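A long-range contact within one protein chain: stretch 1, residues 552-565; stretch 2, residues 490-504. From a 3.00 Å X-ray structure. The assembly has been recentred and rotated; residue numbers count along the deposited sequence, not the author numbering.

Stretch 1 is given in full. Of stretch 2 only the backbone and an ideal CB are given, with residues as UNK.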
# COMPACT_ATOMS: atom_id res chain seq x y z
N ALA A 552 -1.87 -12.46 -3.19
CA ALA A 552 -0.65 -13.19 -3.52
C ALA A 552 -0.88 -14.17 -4.67
O ALA A 552 -0.85 -15.38 -4.48
CB ALA A 552 -0.13 -13.94 -2.29
N ARG A 553 -1.12 -13.63 -5.86
CA ARG A 553 -1.33 -14.48 -7.02
C ARG A 553 -0.13 -15.37 -7.23
O ARG A 553 -0.26 -16.59 -7.28
CB ARG A 553 -1.57 -13.63 -8.26
CG ARG A 553 -2.98 -13.12 -8.40
CD ARG A 553 -3.18 -12.48 -9.75
NE ARG A 553 -4.51 -11.89 -9.85
CZ ARG A 553 -4.81 -10.64 -9.52
NH1 ARG A 553 -3.87 -9.83 -9.06
NH2 ARG A 553 -6.04 -10.19 -9.66
N ALA A 554 1.04 -14.76 -7.36
CA ALA A 554 2.26 -15.51 -7.63
C ALA A 554 2.54 -16.51 -6.51
O ALA A 554 3.04 -17.62 -6.77
CB ALA A 554 3.43 -14.56 -7.80
N GLU A 555 2.22 -16.13 -5.28
CA GLU A 555 2.43 -17.01 -4.14
C GLU A 555 1.50 -18.22 -4.22
O GLU A 555 1.93 -19.36 -4.04
CB GLU A 555 2.24 -16.23 -2.83
CG GLU A 555 2.18 -17.09 -1.57
CD GLU A 555 3.40 -18.00 -1.39
OE1 GLU A 555 4.47 -17.72 -1.99
OE2 GLU A 555 3.27 -19.00 -0.63
N ALA A 556 0.23 -17.97 -4.52
CA ALA A 556 -0.73 -19.05 -4.71
C ALA A 556 -0.31 -19.97 -5.87
O ALA A 556 -0.54 -21.18 -5.82
CB ALA A 556 -2.12 -18.49 -4.96
N LYS A 557 0.30 -19.39 -6.90
CA LYS A 557 0.75 -20.14 -8.07
C LYS A 557 1.79 -21.20 -7.70
O LYS A 557 1.80 -22.30 -8.26
CB LYS A 557 1.31 -19.20 -9.14
CG LYS A 557 1.86 -19.90 -10.39
CD LYS A 557 2.36 -18.90 -11.44
CE LYS A 557 2.98 -19.63 -12.63
NZ LYS A 557 3.41 -18.71 -13.74
N LYS A 558 2.67 -20.88 -6.76
CA LYS A 558 3.71 -21.82 -6.36
C LYS A 558 3.20 -22.79 -5.31
O LYS A 558 3.50 -23.98 -5.37
CB LYS A 558 4.98 -21.09 -5.90
CG LYS A 558 5.95 -20.82 -7.07
CD LYS A 558 5.28 -20.09 -8.25
CE LYS A 558 5.96 -20.35 -9.61
NZ LYS A 558 5.50 -21.62 -10.28
N ARG A 559 2.43 -22.29 -4.35
CA ARG A 559 1.75 -23.17 -3.40
C ARG A 559 1.12 -24.33 -4.14
O ARG A 559 1.27 -25.49 -3.75
CB ARG A 559 0.64 -22.41 -2.69
CG ARG A 559 0.96 -21.99 -1.30
CD ARG A 559 -0.33 -21.72 -0.55
NE ARG A 559 -0.10 -20.85 0.58
CZ ARG A 559 -0.24 -19.53 0.55
NH1 ARG A 559 -0.63 -18.93 -0.58
NH2 ARG A 559 0.00 -18.81 1.64
N TYR A 560 0.38 -24.00 -5.20
CA TYR A 560 -0.30 -24.98 -6.03
C TYR A 560 0.71 -25.88 -6.75
O TYR A 560 0.56 -27.10 -6.74
CB TYR A 560 -1.21 -24.26 -7.04
CG TYR A 560 -1.92 -25.18 -8.02
CD1 TYR A 560 -1.23 -25.74 -9.10
CD2 TYR A 560 -3.27 -25.48 -7.88
CE1 TYR A 560 -1.87 -26.58 -9.99
CE2 TYR A 560 -3.92 -26.31 -8.77
CZ TYR A 560 -3.21 -26.87 -9.83
OH TYR A 560 -3.85 -27.71 -10.73
N GLN A 561 1.73 -25.27 -7.35
CA GLN A 561 2.80 -26.00 -8.05
C GLN A 561 3.52 -27.00 -7.16
O GLN A 561 3.65 -28.18 -7.50
CB GLN A 561 3.83 -25.02 -8.61
CG GLN A 561 4.60 -25.56 -9.79
CD GLN A 561 3.73 -25.67 -11.01
OE1 GLN A 561 3.25 -26.77 -11.35
NE2 GLN A 561 3.47 -24.54 -11.66
N LYS A 562 4.02 -26.52 -6.02
CA LYS A 562 4.61 -27.36 -4.99
C LYS A 562 3.64 -28.48 -4.57
O LYS A 562 4.04 -29.65 -4.46
CB LYS A 562 5.07 -26.51 -3.80
CG LYS A 562 4.61 -27.01 -2.42
CD LYS A 562 4.58 -25.87 -1.38
CE LYS A 562 3.47 -26.06 -0.33
NZ LYS A 562 3.14 -24.79 0.41
N ALA A 563 2.38 -28.14 -4.36
CA ALA A 563 1.36 -29.12 -3.99
C ALA A 563 1.23 -30.23 -5.04
O ALA A 563 1.24 -31.42 -4.72
CB ALA A 563 0.02 -28.44 -3.79
N TYR A 564 1.11 -29.83 -6.30
CA TYR A 564 0.86 -30.74 -7.41
C TYR A 564 2.04 -31.69 -7.67
O TYR A 564 1.85 -32.81 -8.16
CB TYR A 564 0.48 -29.93 -8.65
CG TYR A 564 0.69 -30.58 -10.01
CD1 TYR A 564 1.98 -30.80 -10.51
CD2 TYR A 564 -0.39 -30.92 -10.81
CE1 TYR A 564 2.17 -31.38 -11.75
CE2 TYR A 564 -0.21 -31.49 -12.06
CZ TYR A 564 1.07 -31.72 -12.53
OH TYR A 564 1.25 -32.28 -13.78
N ALA A 565 3.25 -31.25 -7.34
CA ALA A 565 4.43 -32.11 -7.46
C ALA A 565 4.37 -33.29 -6.48
O ALA A 565 5.12 -34.26 -6.61
CB ALA A 565 5.72 -31.31 -7.27
N UNK A 490 -11.30 -14.23 -5.65
CA UNK A 490 -10.88 -15.06 -6.77
C UNK A 490 -9.47 -14.73 -7.25
O UNK A 490 -9.14 -13.56 -7.44
CB UNK A 490 -11.87 -14.90 -7.93
N UNK A 491 -8.67 -15.78 -7.44
CA UNK A 491 -7.30 -15.68 -7.92
C UNK A 491 -7.11 -16.53 -9.17
O UNK A 491 -7.48 -17.71 -9.18
CB UNK A 491 -6.32 -16.11 -6.83
N UNK A 492 -6.51 -15.95 -10.20
CA UNK A 492 -6.22 -16.68 -11.42
C UNK A 492 -4.72 -16.70 -11.70
O UNK A 492 -4.01 -15.73 -11.48
CB UNK A 492 -6.97 -16.06 -12.60
N UNK A 493 -4.24 -17.84 -12.18
CA UNK A 493 -2.86 -17.97 -12.60
C UNK A 493 -2.71 -19.19 -13.51
O UNK A 493 -3.63 -20.01 -13.62
CB UNK A 493 -1.93 -18.08 -11.39
N UNK A 494 -1.56 -19.29 -14.16
CA UNK A 494 -1.32 -20.43 -15.03
C UNK A 494 -0.27 -21.36 -14.42
O UNK A 494 0.79 -20.92 -13.98
CB UNK A 494 -0.88 -19.96 -16.42
N UNK A 495 -0.60 -22.64 -14.37
CA UNK A 495 0.28 -23.65 -13.81
C UNK A 495 1.49 -23.85 -14.73
O UNK A 495 1.48 -23.41 -15.88
CB UNK A 495 -0.47 -24.97 -13.61
N UNK A 496 2.53 -24.48 -14.23
CA UNK A 496 3.73 -24.68 -15.04
C UNK A 496 3.48 -25.69 -16.16
O UNK A 496 4.28 -25.79 -17.09
CB UNK A 496 4.89 -25.15 -14.16
N UNK A 497 2.39 -26.44 -16.06
CA UNK A 497 1.97 -27.37 -17.12
C UNK A 497 1.06 -26.67 -18.13
O UNK A 497 0.42 -27.32 -18.97
CB UNK A 497 1.25 -28.58 -16.52
N UNK A 498 1.01 -25.34 -18.03
CA UNK A 498 0.20 -24.50 -18.89
C UNK A 498 -1.32 -24.68 -18.73
O UNK A 498 -2.08 -24.36 -19.65
CB UNK A 498 0.59 -24.77 -20.34
N UNK A 499 -1.76 -25.18 -17.58
CA UNK A 499 -3.19 -25.28 -17.27
C UNK A 499 -3.60 -24.08 -16.43
O UNK A 499 -2.96 -23.77 -15.43
CB UNK A 499 -3.51 -26.59 -16.54
N UNK A 500 -4.68 -23.39 -16.83
CA UNK A 500 -5.12 -22.20 -16.11
C UNK A 500 -6.01 -22.52 -14.92
O UNK A 500 -7.08 -23.11 -15.07
CB UNK A 500 -5.86 -21.26 -17.06
N UNK A 501 -5.59 -22.14 -13.72
CA UNK A 501 -6.40 -22.42 -12.55
C UNK A 501 -7.05 -21.14 -12.04
O UNK A 501 -6.41 -20.09 -12.00
CB UNK A 501 -5.55 -23.07 -11.45
N UNK A 502 -8.32 -21.23 -11.67
CA UNK A 502 -8.98 -20.14 -10.95
C UNK A 502 -9.39 -20.62 -9.56
O UNK A 502 -10.27 -21.47 -9.43
CB UNK A 502 -10.20 -19.63 -11.72
N UNK A 503 -8.76 -20.07 -8.52
CA UNK A 503 -9.13 -20.43 -7.16
C UNK A 503 -10.13 -19.42 -6.61
O UNK A 503 -9.99 -18.22 -6.81
CB UNK A 503 -7.89 -20.51 -6.26
N UNK A 504 -11.15 -19.93 -5.94
CA UNK A 504 -12.18 -19.08 -5.34
C UNK A 504 -12.42 -19.50 -3.89
O UNK A 504 -12.83 -20.64 -3.62
CB UNK A 504 -13.48 -19.16 -6.14

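Stretch 2 is a hairpin: two strands, 490-494 and 500-504, joined by a turn. Helix 553-564 crosses the first at 64° between N-to-C directions, with the axes 8.2 Å apart at closest.

Position 490 points away, with no atom of stretch 1 within 5.5 Å of its ideal CB; little is specified, and the residue is A490. At 491 the ideal CB lies 4.7 Å from R553 CG and 5.2 Å from A556 CB. Two aliphatic surfaces favour a branched or long apolar side chain. It is I491, whose CG2 reaches R553 CG at 3.7 Å and whose CD1 reaches A556 CB at 4.3 Å. Position 492 points sideways and is weakly constrained; it is A492.

Position 493 is the one in the first strand whose CB points toward the helix, 4.1 Å from K557 CB, and A556 and Y560 line the space beyond. A large apolar group would suit, aromatic or long aliphatic. F493, with chi1 in p, lays its ring under the helix backbone: K557 CA sits 3.6 Å from the F493 ring centroid, 18° off the normal, a CH-pi contact. The edge of the same ring is directed at the face of Y560, centroids 5.7 Å apart and planes at 72°.

Position 494 points away, yet its CB is 5.2 Å from K557 NZ; a short aliphatic residue could lie beside the lysine, and an acidic one could answer its charge. It is V494, whose CG1 is 4.2 Å from K557 NZ.

At 495 the ideal CB is 4.2 Å from Y560 CE1, with the end of Q561 nearby; a small residue, polar or not, would fit. T495 places OG1 3.4 Å from Y560 CE1. Position 496 points sideways, with the end of Q561 close by and its amide orientation uncertain; a small residue is the easiest fit, and it is A496. At 497 the CB points toward the helix, 4.6 Å from Y564 OH, where a medium or long side chain could cover the tyrosine. Q497 has its amide over one face of the Y564 ring.

Position 498 has phi 66°, which glycine or asparagine takes most easily; it is E498, out of reach. Positions 499, 500, 502 and 504 make no contact: K499, I500, L502 and I504.

At 501 the ideal CB points toward the helix, 4.5 Å from Y560 CE2, inviting an aliphatic group. I501 puts CD1 3.7 Å from the Y560 ring centroid, over the face. Position 503 also points toward the helix but leaves a gap, suiting a long side chain. Q503 spans it: OE1 comes 3.8 Å from A556 CB, and a water donates to both Q503 OE1 and A556 O.

Stretch 2 (490-504) AIAFVTAQEKIILQI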
# COMPACT_ATOMS: atom_id res chain seq x y z
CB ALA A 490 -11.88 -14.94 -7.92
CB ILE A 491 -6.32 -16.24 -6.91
CG1 ILE A 491 -6.50 -15.57 -5.56
CG2 ILE A 491 -4.90 -16.08 -7.40
CD1 ILE A 491 -5.86 -16.37 -4.44
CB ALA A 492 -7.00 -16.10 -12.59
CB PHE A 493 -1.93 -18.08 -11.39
CG PHE A 493 -2.23 -19.25 -10.50
CD1 PHE A 493 -3.13 -19.13 -9.45
CD2 PHE A 493 -1.62 -20.47 -10.71
CE1 PHE A 493 -3.40 -20.20 -8.63
CE2 PHE A 493 -1.89 -21.55 -9.90
CZ PHE A 493 -2.78 -21.41 -8.86
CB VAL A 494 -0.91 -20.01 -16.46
CG1 VAL A 494 0.26 -19.05 -16.44
CG2 VAL A 494 -0.60 -21.23 -17.29
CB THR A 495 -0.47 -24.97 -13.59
OG1 THR A 495 0.15 -25.68 -12.52
CG2 THR A 495 -0.48 -25.82 -14.84
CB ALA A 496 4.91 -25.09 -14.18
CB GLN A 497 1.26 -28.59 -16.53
CG GLN A 497 2.15 -29.51 -15.68
CD GLN A 497 2.41 -28.95 -14.28
OE1 GLN A 497 3.57 -28.77 -13.89
NE2 GLN A 497 1.35 -28.67 -13.53
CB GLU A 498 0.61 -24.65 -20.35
CG GLU A 498 1.84 -23.82 -20.74
CD GLU A 498 2.03 -23.71 -22.25
OE1 GLU A 498 2.19 -22.56 -22.75
OE2 GLU A 498 2.00 -24.76 -22.94
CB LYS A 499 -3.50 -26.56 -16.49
CG LYS A 499 -2.78 -27.81 -17.01
CD LYS A 499 -3.31 -28.26 -18.37
CE LYS A 499 -2.93 -29.71 -18.66
NZ LYS A 499 -3.87 -30.36 -19.63
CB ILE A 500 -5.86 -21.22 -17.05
CG1 ILE A 500 -4.86 -20.49 -17.94
CG2 ILE A 500 -6.68 -20.22 -16.25
CD1 ILE A 500 -5.46 -19.39 -18.76
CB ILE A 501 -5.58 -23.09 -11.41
CG1 ILE A 501 -5.15 -24.50 -11.81
CG2 ILE A 501 -6.37 -23.13 -10.12
CD1 ILE A 501 -3.69 -24.61 -12.12
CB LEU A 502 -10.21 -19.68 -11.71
CG LEU A 502 -11.14 -18.67 -11.02
CD1 LEU A 502 -10.44 -17.34 -10.82
CD2 LEU A 502 -12.39 -18.46 -11.84
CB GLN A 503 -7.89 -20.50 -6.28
CG GLN A 503 -6.78 -21.34 -6.88
CD GLN A 503 -5.74 -21.75 -5.85
OE1 GLN A 503 -5.09 -20.90 -5.22
NE2 GLN A 503 -5.57 -23.05 -5.68
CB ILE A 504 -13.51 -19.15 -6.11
CG1 ILE A 504 -13.29 -18.88 -7.60
CG2 ILE A 504 -14.52 -18.17 -5.54
CD1 ILE A 504 -14.57 -18.91 -8.41
O HOH W 1 -2.61 -22.18 -4.12
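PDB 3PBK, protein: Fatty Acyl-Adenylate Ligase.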